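Local coordinates for protein DNA primase (Aquifex aeolicus, PDB 2AU3) that probably synthesises the short RNA primers that DNA polymerase extends during DNA replication, using a zinc-binding domain and a TOPRIM-type RNA polymerase core, at residues S4-D8 / K92-L96; I14-I20 / V49-I55; L275-N281 / L310-A314; T367-R371 / I400-K404. One frame throughout, in Å; residues are numbered along the deposited sequence.

In the fold
The four contacts run through the zinc-binding and RNA polymerase parts of the primase. Contacts 1 and 2 lie in the N-terminal zinc-binding domain, and contact 2 is nested within the loop that contact 1 closes. They involve the successive helices 6-13 and 16-23, with centres about 19 Å apart. In contact 2 the side chain of Val49 is about 11 Å from the bound zinc ion. Contact 3 belongs to the TOPRIM domain, centre to centre about 36 Å from contact 2. There the Leu275 side chain is about 9 Å from that of Glu251, a predicted magnesium ligand. Contact 4 is in the helical domain, about 21 Å from contact 3 and about 59 Å from contact 1 between centres.

Contact 1: residues S4-D8 / K92-L96; sequences SSDID and KKLDL
The start of helix 6-13 meets residues 92-96, an irregular strip in the loop between helices 79-90 and 101-122. Residues 92-95 are extended; Leu96 is not. The closest CA pair is Asp6-Leu94 (5.3 Å). Ser4 and Ser5 are extended, and the helix begins at Asp6. Ser5 is its N-cap: Ser5 OG accepts from Asp8 N at 3.3 Å.

The polar part centres on Asp6 (CA-CB toward the strip, chi1 m). Asp95 N gives a weak hydrogen bond to Asp6 OD2 at 3.3 Å. Asp6 OD2 and Asp95 OD1, two acceptors of like charge, are only 2.7 Å apart. Asp95 OD2 has a long, weak ion pair with Lys98. Lys93 CD, in its aliphatic chain, lies 3.2 Å from Asp6 OD1.

This surface contact of the zinc-binding domain, far from the metal, ties the chain's N-terminal end to the segment after helix 79-90.

Water 1 joins the backbones, donating to Asp6 O (2.7 Å) and Lys93 O (2.6 Å). Water 2 is 2.9 Å from Asp95 O and 3.1 Å from Asp6 OD2, the latter a weak bond.

The apolar part is small. Leu94 (chi1 t, chi2 p) brings CD1 to 4.0 Å from Ile7 CD1 and 3.6 Å from Asp6 CB.

Contact 2: residues I14-I20 / V49-I55; sequences IDIVDVI and VSPSKQI
Gln54 is the polar centre of this contact. Its side chain (chi1 m, chi2 m) reaches the start of helix 16-23. Gln54 OE1 accepts from Ile16 N at 2.9 Å, and Gln54 NE2 donates to Asp15 OD1 at 3.1 Å. Gln54 NE2 also donates to Pro51 O at 2.9 Å. Asp15 is the N-cap of the helix, and Asp15 OD1 accepts from Val17 N at 3.2 Å.

Residues 49-55 form the turn from strand 47-50 to strand 55-58. This is a beta hairpin within the antiparallel sheet of the CHC2 zinc ribbon. Residues 51-53 have helical phi/psi, and Gln54 has positive phi (64°). Ser50 N bonds to Ile55 O at 3.0 Å, and Gln54 N to Ser50 O at 2.8 Å. In an ST motif, Ser50 OG accepts from Lys53 N at 2.9 Å.

The nearest CA pairs are Ile16-Gln54 (5.7 Å) and Val17-Pro51 (6.3 Å). Val49 points toward the helix. Its CG1 is 3.8 Å from Ile16 CG2 and its CG2 is 3.8 Å from Ile20 CD1. Val17 CG2 rests 3.7 Å from Pro51 CG. Ile16 (t, t) puts CD1 3.5 Å from Ile55 C. Ile16 and Ile20 also touch helix 67-75.

One glutamine amide thus satisfies a backbone NH of the helix's first turn and the capping carboxylate together, fixing the helix start to the hairpin beside an aliphatic patch.

Contact 3: residues L275-N281 / L310-A314; sequences LTQNQAN and LLLSA
Leu275 and Thr276, both extended, lead into the N-terminus of helix 277-284. This packs on the C-terminal end of helix 298-313 and on Ala314, which follows it. The nearest CA pairs are Gln277-Leu310 (5.3 Å), Ala280-Leu311 (5.3 Å) and Asn281-Ala314 (5.2 Å).

Leu310 points toward the first helix with chi1 m, chi2 t. This sets Leu310 CD1 3.2 Å from Leu275 O and 4.2 Å from Leu275 CD2. Leu311 points away at CA-CB, but with m, t angles its CD2 turns back to 3.9 Å from Leu275 CD2 and 3.8 Å from Ala280 CB. Leu275 (t, p) points toward the second helix. Ala280 CB is 3.5 Å from Leu310 O and 4.0 Å from Leu310 CB. Ala314 CB sits 3.7 Å from Ala280 O and 3.6 Å from Asn281 ND2. Gln277 (t, p) extends its side chain along Leu310.

Thr276 (chi1 p) and Gln279 (chi1 m) form a capping box. Gln279 N donates to Thr276 OG1 at 3.1 Å, and Thr276 N to Gln279 OE1 at 2.9 Å. Thr276 OG1 also bonds to Gly228 O.

Leu311 also touches Val290 and Ile292 of strand 289-293. Such packing of helices against a largely parallel sheet is characteristic of the TOPRIM alpha/beta fold.

Contact 4: residues T367-R371 / I400-K404; sequences TREFR and ILLMK
This is helix-to-helix-end packing in the helical domain of DnaG primase, away from the zinc site and the predicted magnesium site. Helix 363-374 meets the short helix 398-401 where it ends in a Schellman motif. Met403 is the C-prime residue, with phi 56°. Lys404 N bonds back to Glu399 O, and Met403 N to Ile400 O at 3.2 Å. The nearest CA pair is Arg371-Leu401 at 5.0 Å.

The apolar part is built on Leu401 (m, t). Its CA-CB bond points away, yet its CD2 lies 4.0 Å from Thr367 CG2 and 4.2 Å from Phe370 CD2. Phe370 (chi1 t) also stacks with Phe390 of helix 380-394, which Leu401 touches too.

Arg371 points toward the helix end, with chi1 between wells at 106°. Its guanidinium has Ile400 O over one face, with Arg371 NE 2.7 Å from Ile400 O. Arg371 NE is also 3.1 Å from Met403 CG. Water 3 bridges the backbones, donating to Arg371 O at 2.7 Å and to Leu401 O at 2.6 Å.

Contact 1: residues S4-D8 / K92-L96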
loop_
_atom_site.group_PDB
_atom_site.type_symbol
_atom_site.label_atom_id
_atom_site.label_comp_id
_atom_site.label_asym_id
_atom_site.label_seq_id
_atom_site.Cartn_x
_atom_site.Cartn_y
_atom_site.Cartn_z
ATOM N N SER A 4 25.018 13.495 -0.253
ATOM C CA SER A 4 26.045 13.098 0.727
ATOM C C SER A 4 25.615 13.322 2.189
ATOM O O SER A 4 25.535 14.471 2.631
ATOM C CB SER A 4 27.311 13.917 0.473
ATOM O OG SER A 4 27.008 15.311 0.410
ATOM N N SER A 5 25.368 12.249 2.952
ATOM C CA SER A 5 24.906 12.427 4.341
ATOM C C SER A 5 25.384 11.357 5.333
ATOM O O SER A 5 25.367 10.173 5.031
ATOM C CB SER A 5 23.379 12.593 4.402
ATOM O OG SER A 5 22.704 11.370 4.646
ATOM N N ASP A 6 25.792 11.797 6.524
ATOM C CA ASP A 6 26.333 10.900 7.553
ATOM C C ASP A 6 25.420 9.714 7.821
ATOM O O ASP A 6 25.886 8.578 7.977
ATOM C CB ASP A 6 26.552 11.641 8.871
ATOM C CG ASP A 6 27.628 12.702 8.780
ATOM O OD1 ASP A 6 28.337 12.742 7.756
ATOM O OD2 ASP A 6 27.832 13.546 9.696
ATOM N N ILE A 7 24.118 9.995 7.900
ATOM C CA ILE A 7 23.133 9.003 8.270
ATOM C C ILE A 7 22.932 7.940 7.179
ATOM O O ILE A 7 22.785 6.763 7.480
ATOM C CB ILE A 7 21.784 9.686 8.652
ATOM C CG1 ILE A 7 20.873 8.699 9.361
ATOM C CG2 ILE A 7 21.110 10.286 7.443
ATOM C CD1 ILE A 7 21.349 8.388 10.752
ATOM N N ASP A 8 22.918 8.364 5.921
ATOM C CA ASP A 8 22.815 7.425 4.818
ATOM C C ASP A 8 24.095 6.556 4.769
ATOM O O ASP A 8 24.032 5.334 4.622
ATOM C CB ASP A 8 22.623 8.200 3.509
ATOM C CG ASP A 8 22.501 7.295 2.289
ATOM O OD1 ASP A 8 21.688 6.327 2.302
ATOM O OD2 ASP A 8 23.170 7.499 1.249
ATOM N N LYS A 92 32.120 5.726 12.257
ATOM C CA LYS A 92 31.590 6.616 11.243
ATOM C C LYS A 92 31.213 7.915 11.932
ATOM O O LYS A 92 30.863 7.922 13.114
ATOM C CB LYS A 92 30.366 5.999 10.553
ATOM C CG LYS A 92 30.663 4.781 9.642
ATOM C CD LYS A 92 31.450 5.159 8.362
ATOM C CE LYS A 92 30.530 5.384 7.154
ATOM N NZ LYS A 92 31.278 5.895 5.932
ATOM N N LYS A 93 31.298 9.010 11.192
ATOM C CA LYS A 93 30.979 10.315 11.732
ATOM C C LYS A 93 29.455 10.516 11.688
ATOM O O LYS A 93 28.773 9.980 10.810
ATOM C CB LYS A 93 31.748 11.401 10.970
ATOM C CG LYS A 93 30.906 12.408 10.181
ATOM C CD LYS A 93 31.343 12.489 8.711
ATOM C CE LYS A 93 32.215 13.717 8.429
ATOM N NZ LYS A 93 33.552 13.341 7.838
ATOM N N LEU A 94 28.927 11.227 12.674
ATOM C CA LEU A 94 27.533 11.662 12.652
ATOM C C LEU A 94 27.329 12.875 13.555
ATOM O O LEU A 94 27.186 12.733 14.766
ATOM C CB LEU A 94 26.584 10.521 13.048
ATOM C CG LEU A 94 25.074 10.808 13.046
ATOM C CD1 LEU A 94 24.489 10.675 11.656
ATOM C CD2 LEU A 94 24.392 9.863 13.993
ATOM N N ASP A 95 27.327 14.064 12.959
ATOM C CA ASP A 95 27.030 15.290 13.700
ATOM C C ASP A 95 25.529 15.534 13.640
ATOM O O ASP A 95 24.976 15.718 12.555
ATOM C CB ASP A 95 27.805 16.495 13.143
ATOM C CG ASP A 95 28.488 16.193 11.807
ATOM O OD1 ASP A 95 27.766 16.007 10.806
ATOM O OD2 ASP A 95 29.736 16.119 11.662
ATOM N N LEU A 96 24.875 15.511 14.802
ATOM C CA LEU A 96 23.412 15.598 14.870
ATOM C C LEU A 96 22.880 16.938 14.378
ATOM O O LEU A 96 21.679 17.082 14.150
ATOM C CB LEU A 96 22.894 15.328 16.286
ATOM C CG LEU A 96 23.402 14.099 17.033
ATOM C CD1 LEU A 96 23.642 14.464 18.491
ATOM C CD2 LEU A 96 22.423 12.931 16.912
HETATM O O HOH W 1 28.477 8.368 8.751
HETATM O O HOH W 2 24.873 14.191 10.083
#

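Contact 2: residues I14-I20 / V49-I55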
loop_
_atom_site.group_PDB
_atom_site.type_symbol
_atom_site.label_atom_id
_atom_site.label_comp_id
_atom_site.label_asym_id
_atom_site.label_seq_id
_atom_site.Cartn_x
_atom_site.Cartn_y
_atom_site.Cartn_z
ATOM N N ILE A 14 26.148 -0.376 8.215
ATOM C CA ILE A 14 25.625 -1.310 9.227
ATOM C C ILE A 14 25.086 -2.578 8.576
ATOM O O ILE A 14 24.502 -2.523 7.497
ATOM C CB ILE A 14 24.488 -0.670 10.059
ATOM C CG1 ILE A 14 25.028 0.443 10.950
ATOM C CG2 ILE A 14 23.843 -1.712 10.925
ATOM C CD1 ILE A 14 23.960 1.471 11.297
ATOM N N ASP A 15 25.304 -3.719 9.225
ATOM C CA ASP A 15 24.612 -4.951 8.864
ATOM C C ASP A 15 23.712 -5.277 10.036
ATOM O O ASP A 15 24.192 -5.515 11.144
ATOM C CB ASP A 15 25.613 -6.105 8.620
ATOM C CG ASP A 15 24.943 -7.377 8.072
ATOM O OD1 ASP A 15 23.690 -7.530 8.164
ATOM O OD2 ASP A 15 25.594 -8.288 7.515
ATOM N N ILE A 16 22.401 -5.266 9.800
ATOM C CA ILE A 16 21.433 -5.451 10.876
ATOM C C ILE A 16 21.638 -6.749 11.657
ATOM O O ILE A 16 21.374 -6.802 12.851
ATOM C CB ILE A 16 20.004 -5.366 10.325
ATOM C CG1 ILE A 16 18.993 -5.267 11.470
ATOM C CG2 ILE A 16 19.715 -6.538 9.358
ATOM C CD1 ILE A 16 17.582 -4.811 10.983
ATOM N N VAL A 17 22.122 -7.789 10.973
ATOM C CA VAL A 17 22.402 -9.071 11.604
ATOM C C VAL A 17 23.459 -8.911 12.704
ATOM O O VAL A 17 23.263 -9.361 13.837
ATOM C CB VAL A 17 22.817 -10.145 10.551
ATOM C CG1 VAL A 17 23.285 -11.436 11.219
ATOM C CG2 VAL A 17 21.658 -10.450 9.628
ATOM N N ASP A 18 24.565 -8.250 12.390
ATOM C CA ASP A 18 25.580 -7.974 13.421
ATOM C C ASP A 18 25.013 -7.153 14.594
ATOM O O ASP A 18 25.293 -7.465 15.762
ATOM C CB ASP A 18 26.812 -7.256 12.844
ATOM C CG ASP A 18 27.540 -8.082 11.787
ATOM O OD1 ASP A 18 27.590 -9.326 11.902
ATOM O OD2 ASP A 18 28.102 -7.561 10.801
ATOM N N VAL A 19 24.230 -6.109 14.316
ATOM C CA VAL A 19 23.750 -5.308 15.464
ATOM C C VAL A 19 22.749 -5.995 16.367
ATOM O O VAL A 19 22.894 -5.923 17.587
ATOM C CB VAL A 19 23.449 -3.763 15.208
ATOM C CG1 VAL A 19 23.579 -3.350 13.779
ATOM C CG2 VAL A 19 22.128 -3.291 15.849
ATOM N N ILE A 20 21.772 -6.702 15.796
ATOM C CA ILE A 20 20.779 -7.363 16.624
ATOM C C ILE A 20 21.367 -8.584 17.372
ATOM O O ILE A 20 20.945 -8.905 18.498
ATOM C CB ILE A 20 19.512 -7.706 15.787
ATOM C CG1 ILE A 20 18.934 -6.405 15.169
ATOM C CG2 ILE A 20 18.472 -8.436 16.645
ATOM C CD1 ILE A 20 17.461 -6.473 14.668
ATOM N N VAL A 49 14.668 -11.322 11.450
ATOM C CA VAL A 49 15.642 -10.405 10.904
ATOM C C VAL A 49 16.013 -10.898 9.514
ATOM O O VAL A 49 16.411 -12.048 9.353
ATOM C CB VAL A 49 16.896 -10.330 11.806
ATOM C CG1 VAL A 49 17.924 -9.375 11.197
ATOM C CG2 VAL A 49 16.507 -9.890 13.247
ATOM N N SER A 50 15.828 -10.050 8.503
ATOM C CA SER A 50 16.136 -10.457 7.137
ATOM C C SER A 50 17.461 -9.817 6.734
ATOM O O SER A 50 17.570 -8.594 6.683
ATOM C CB SER A 50 15.011 -10.012 6.197
ATOM O OG SER A 50 15.457 -9.972 4.851
ATOM N N PRO A 51 18.491 -10.626 6.506
ATOM C CA PRO A 51 19.728 -10.091 5.943
ATOM C C PRO A 51 19.509 -9.424 4.568
ATOM O O PRO A 51 20.183 -8.442 4.280
ATOM C CB PRO A 51 20.636 -11.329 5.830
ATOM C CG PRO A 51 20.071 -12.331 6.813
ATOM C CD PRO A 51 18.583 -12.063 6.836
ATOM N N SER A 52 18.563 -9.899 3.755
ATOM C CA SER A 52 18.442 -9.372 2.373
ATOM C C SER A 52 17.654 -8.051 2.322
ATOM O O SER A 52 17.867 -7.198 1.434
ATOM C CB SER A 52 17.772 -10.397 1.462
ATOM O OG SER A 52 16.476 -10.715 1.944
ATOM N N LYS A 53 16.737 -7.876 3.269
ATOM C CA LYS A 53 15.969 -6.631 3.335
ATOM C C LYS A 53 16.592 -5.636 4.317
ATOM O O LYS A 53 16.327 -4.426 4.246
ATOM C CB LYS A 53 14.497 -6.916 3.640
ATOM C CG LYS A 53 13.844 -7.789 2.576
ATOM C CD LYS A 53 12.383 -8.163 2.882
ATOM C CE LYS A 53 11.856 -9.112 1.767
ATOM N NZ LYS A 53 10.394 -9.377 1.854
ATOM N N GLN A 54 17.436 -6.152 5.227
ATOM C CA GLN A 54 18.131 -5.322 6.227
ATOM C C GLN A 54 17.135 -4.651 7.185
ATOM O O GLN A 54 17.335 -3.524 7.643
ATOM C CB GLN A 54 19.056 -4.295 5.559
ATOM C CG GLN A 54 20.393 -4.864 5.036
ATOM C CD GLN A 54 21.282 -5.404 6.152
ATOM O OE1 GLN A 54 21.714 -4.648 7.021
ATOM N NE2 GLN A 54 21.561 -6.717 6.119
ATOM N N ILE A 55 16.065 -5.374 7.487
ATOM C CA ILE A 55 15.052 -4.919 8.432
ATOM C C ILE A 55 14.741 -6.053 9.395
ATOM O O ILE A 55 15.118 -7.198 9.156
ATOM C CB ILE A 55 13.768 -4.464 7.688
ATOM C CG1 ILE A 55 13.198 -5.612 6.837
ATOM C CG2 ILE A 55 14.045 -3.151 6.887
ATOM C CD1 ILE A 55 11.851 -5.277 6.064
#

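Contact 3: residues L275-N281 / L310-A314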
loop_
_atom_site.group_PDB
_atom_site.type_symbol
_atom_site.label_atom_id
_atom_site.label_comp_id
_atom_site.label_asym_id
_atom_site.label_seq_id
_atom_site.Cartn_x
_atom_site.Cartn_y
_atom_site.Cartn_z
ATOM N N LEU A 275 -8.180 5.504 -9.896
ATOM C CA LEU A 275 -6.881 5.263 -10.467
ATOM C C LEU A 275 -6.477 6.480 -11.340
ATOM O O LEU A 275 -7.300 7.024 -12.062
ATOM C CB LEU A 275 -6.911 3.974 -11.288
ATOM C CG LEU A 275 -5.604 3.629 -11.988
ATOM C CD1 LEU A 275 -4.678 2.951 -11.017
ATOM C CD2 LEU A 275 -5.909 2.715 -13.186
ATOM N N THR A 276 -5.228 6.917 -11.223
ATOM C CA THR A 276 -4.695 7.970 -12.090
ATOM C C THR A 276 -3.769 7.360 -13.101
ATOM O O THR A 276 -3.302 6.249 -12.923
ATOM C CB THR A 276 -3.905 9.017 -11.303
ATOM O OG1 THR A 276 -2.686 8.421 -10.829
ATOM C CG2 THR A 276 -4.680 9.483 -10.040
ATOM N N GLN A 277 -3.471 8.109 -14.162
ATOM C CA GLN A 277 -2.457 7.689 -15.125
ATOM C C GLN A 277 -1.083 7.403 -14.491
ATOM O O GLN A 277 -0.429 6.396 -14.836
ATOM C CB GLN A 277 -2.312 8.744 -16.243
ATOM C CG GLN A 277 -1.459 8.250 -17.431
ATOM C CD GLN A 277 -2.109 7.052 -18.149
ATOM O OE1 GLN A 277 -1.575 5.936 -18.159
ATOM N NE2 GLN A 277 -3.232 7.293 -18.755
ATOM N N ASN A 278 -0.627 8.280 -13.586
ATOM C CA ASN A 278 0.659 8.035 -12.927
ATOM C C ASN A 278 0.627 6.699 -12.181
ATOM O O ASN A 278 1.604 5.990 -12.190
ATOM C CB ASN A 278 1.060 9.165 -11.957
ATOM C CG ASN A 278 1.573 10.399 -12.682
ATOM O OD1 ASN A 278 1.961 10.326 -13.849
ATOM N ND2 ASN A 278 1.570 11.551 -11.991
ATOM N N GLN A 279 -0.494 6.376 -11.530
ATOM C CA GLN A 279 -0.628 5.080 -10.852
ATOM C C GLN A 279 -0.639 3.885 -11.846
ATOM O O GLN A 279 -0.026 2.836 -11.583
ATOM C CB GLN A 279 -1.885 5.041 -9.974
ATOM C CG GLN A 279 -1.816 5.920 -8.737
ATOM C CD GLN A 279 -3.191 6.235 -8.165
ATOM O OE1 GLN A 279 -4.240 5.872 -8.760
ATOM N NE2 GLN A 279 -3.208 6.932 -7.036
ATOM N N ALA A 280 -1.349 4.045 -12.969
ATOM C CA ALA A 280 -1.342 3.023 -14.017
ATOM C C ALA A 280 0.077 2.845 -14.611
ATOM O O ALA A 280 0.536 1.721 -14.775
ATOM C CB ALA A 280 -2.359 3.331 -15.083
ATOM N N ASN A 281 0.759 3.951 -14.916
ATOM C CA ASN A 281 2.165 3.927 -15.338
ATOM C C ASN A 281 3.026 3.186 -14.310
ATOM O O ASN A 281 3.809 2.322 -14.670
ATOM C CB ASN A 281 2.737 5.351 -15.506
ATOM C CG ASN A 281 2.118 6.135 -16.693
ATOM O OD1 ASN A 281 2.361 7.325 -16.835
ATOM N ND2 ASN A 281 1.315 5.476 -17.508
ATOM N N LEU A 310 -6.572 4.133 -18.928
ATOM C CA LEU A 310 -5.287 4.480 -18.288
ATOM C C LEU A 310 -4.362 3.269 -18.266
ATOM O O LEU A 310 -3.160 3.404 -18.512
ATOM C CB LEU A 310 -5.464 5.012 -16.861
ATOM C CG LEU A 310 -6.610 6.001 -16.604
ATOM C CD1 LEU A 310 -6.645 6.319 -15.121
ATOM C CD2 LEU A 310 -6.468 7.270 -17.438
ATOM N N LEU A 311 -4.929 2.098 -17.995
ATOM C CA LEU A 311 -4.144 0.856 -17.994
ATOM C C LEU A 311 -3.663 0.501 -19.415
ATOM O O LEU A 311 -2.479 0.169 -19.616
ATOM C CB LEU A 311 -4.934 -0.294 -17.342
ATOM C CG LEU A 311 -5.235 -0.057 -15.847
ATOM C CD1 LEU A 311 -6.192 -1.085 -15.330
ATOM C CD2 LEU A 311 -3.934 -0.089 -15.027
ATOM N N LEU A 312 -4.582 0.570 -20.382
ATOM C CA LEU A 312 -4.226 0.332 -21.783
ATOM C C LEU A 312 -3.090 1.252 -22.239
ATOM O O LEU A 312 -2.121 0.779 -22.818
ATOM C CB LEU A 312 -5.451 0.405 -22.712
ATOM C CG LEU A 312 -6.533 -0.648 -22.462
ATOM C CD1 LEU A 312 -7.783 -0.382 -23.320
ATOM C CD2 LEU A 312 -5.998 -2.084 -22.688
ATOM N N SER A 313 -3.182 2.547 -21.925
ATOM C CA SER A 313 -2.161 3.517 -22.330
ATOM C C SER A 313 -0.792 3.164 -21.764
ATOM O O SER A 313 0.236 3.400 -22.412
ATOM C CB SER A 313 -2.534 4.929 -21.882
ATOM O OG SER A 313 -3.802 5.276 -22.378
ATOM N N ALA A 314 -0.785 2.605 -20.555
ATOM C CA ALA A 314 0.455 2.224 -19.907
ATOM C C ALA A 314 0.945 0.880 -20.424
ATOM O O ALA A 314 1.985 0.414 -19.998
ATOM C CB ALA A 314 0.276 2.191 -18.404
#

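Contact 4: residues T367-R371 / I400-K404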
loop_
_atom_site.group_PDB
_atom_site.type_symbol
_atom_site.label_atom_id
_atom_site.label_comp_id
_atom_site.label_asym_id
_atom_site.label_seq_id
_atom_site.Cartn_x
_atom_site.Cartn_y
_atom_site.Cartn_z
ATOM N N THR A 367 -19.452 -2.330 -30.674
ATOM C CA THR A 367 -18.487 -1.797 -31.628
ATOM C C THR A 367 -17.957 -0.477 -31.091
ATOM O O THR A 367 -16.763 -0.200 -31.185
ATOM C CB THR A 367 -19.134 -1.583 -33.001
ATOM O OG1 THR A 367 -19.392 -2.850 -33.615
ATOM C CG2 THR A 367 -18.143 -0.896 -33.969
ATOM N N ARG A 368 -18.857 0.329 -30.520
ATOM C CA ARG A 368 -18.491 1.621 -29.946
ATOM C C ARG A 368 -17.402 1.450 -28.897
ATOM O O ARG A 368 -16.396 2.168 -28.908
ATOM C CB ARG A 368 -19.711 2.268 -29.293
ATOM C CG ARG A 368 -19.939 3.687 -29.732
ATOM C CD ARG A 368 -20.101 4.667 -28.569
ATOM N NE ARG A 368 -21.511 4.876 -28.267
ATOM C CZ ARG A 368 -21.984 5.790 -27.437
ATOM N NH1 ARG A 368 -21.172 6.611 -26.773
ATOM N NH2 ARG A 368 -23.287 5.873 -27.270
ATOM N N GLU A 369 -17.619 0.483 -27.998
ATOM C CA GLU A 369 -16.707 0.228 -26.887
ATOM C C GLU A 369 -15.385 -0.273 -27.422
ATOM O O GLU A 369 -14.340 0.254 -27.086
ATOM C CB GLU A 369 -17.292 -0.821 -25.937
ATOM C CG GLU A 369 -18.158 -0.257 -24.823
ATOM C CD GLU A 369 -18.179 -1.164 -23.591
ATOM O OE1 GLU A 369 -18.519 -2.370 -23.743
ATOM O OE2 GLU A 369 -17.863 -0.669 -22.480
ATOM N N PHE A 370 -15.459 -1.284 -28.274
ATOM C CA PHE A 370 -14.273 -1.875 -28.894
ATOM C C PHE A 370 -13.389 -0.830 -29.578
ATOM O O PHE A 370 -12.174 -0.767 -29.321
ATOM C CB PHE A 370 -14.685 -2.939 -29.898
ATOM C CG PHE A 370 -13.530 -3.722 -30.468
ATOM C CD1 PHE A 370 -13.035 -4.835 -29.804
ATOM C CD2 PHE A 370 -12.967 -3.373 -31.690
ATOM C CE1 PHE A 370 -11.972 -5.572 -30.349
ATOM C CE2 PHE A 370 -11.909 -4.103 -32.225
ATOM C CZ PHE A 370 -11.411 -5.188 -31.549
ATOM N N ARG A 371 -13.989 -0.011 -30.432
ATOM C CA ARG A 371 -13.218 0.989 -31.155
ATOM C C ARG A 371 -12.694 2.059 -30.204
ATOM O O ARG A 371 -11.596 2.537 -30.376
ATOM C CB ARG A 371 -14.015 1.578 -32.324
ATOM C CG ARG A 371 -14.538 2.974 -32.112
ATOM C CD ARG A 371 -15.632 3.415 -33.124
ATOM N NE ARG A 371 -15.063 4.145 -34.254
ATOM C CZ ARG A 371 -15.738 4.980 -35.036
ATOM N NH1 ARG A 371 -17.036 5.201 -34.835
ATOM N NH2 ARG A 371 -15.114 5.585 -36.039
ATOM N N ILE A 400 -13.986 2.112 -39.746
ATOM C CA ILE A 400 -14.830 2.412 -38.582
ATOM C C ILE A 400 -14.088 2.053 -37.283
ATOM O O ILE A 400 -14.011 2.855 -36.347
ATOM C CB ILE A 400 -16.184 1.627 -38.649
ATOM C CG1 ILE A 400 -17.043 2.059 -39.856
ATOM C CG2 ILE A 400 -16.949 1.729 -37.315
ATOM C CD1 ILE A 400 -17.241 3.578 -40.011
ATOM N N LEU A 401 -13.537 0.840 -37.251
ATOM C CA LEU A 401 -12.799 0.334 -36.108
ATOM C C LEU A 401 -11.527 1.124 -35.776
ATOM O O LEU A 401 -11.164 1.259 -34.609
ATOM C CB LEU A 401 -12.455 -1.145 -36.308
ATOM C CG LEU A 401 -13.621 -2.108 -36.559
ATOM C CD1 LEU A 401 -13.079 -3.514 -36.827
ATOM C CD2 LEU A 401 -14.605 -2.097 -35.379
ATOM N N LEU A 402 -10.850 1.627 -36.798
ATOM C CA LEU A 402 -9.625 2.397 -36.583
ATOM C C LEU A 402 -9.895 3.900 -36.410
ATOM O O LEU A 402 -8.957 4.698 -36.300
ATOM C CB LEU A 402 -8.618 2.130 -37.700
ATOM C CG LEU A 402 -8.069 0.704 -37.736
ATOM C CD1 LEU A 402 -6.852 0.610 -38.644
ATOM C CD2 LEU A 402 -7.717 0.203 -36.321
ATOM N N MET A 403 -11.181 4.258 -36.353
ATOM C CA MET A 403 -11.636 5.636 -36.164
ATOM C C MET A 403 -11.069 6.596 -37.221
ATOM O O MET A 403 -10.733 7.750 -36.918
ATOM C CB MET A 403 -11.384 6.127 -34.719
ATOM C CG MET A 403 -12.516 5.756 -33.732
ATOM S SD MET A 403 -12.367 6.407 -32.022
ATOM C CE MET A 403 -10.869 5.649 -31.482
ATOM N N LYS A 404 -10.973 6.094 -38.456
ATOM C CA LYS A 404 -10.554 6.870 -39.626
ATOM C C LYS A 404 -11.709 7.723 -40.138
ATOM O O LYS A 404 -12.703 7.193 -40.642
ATOM C CB LYS A 404 -10.068 5.950 -40.753
ATOM C CG LYS A 404 -9.271 4.741 -40.293
ATOM C CD LYS A 404 -8.318 4.251 -41.375
ATOM C CE LYS A 404 -7.097 3.560 -40.769
ATOM N NZ LYS A 404 -5.875 4.395 -40.792
HETATM O O HOH W 3 -10.038 2.516 -32.576
#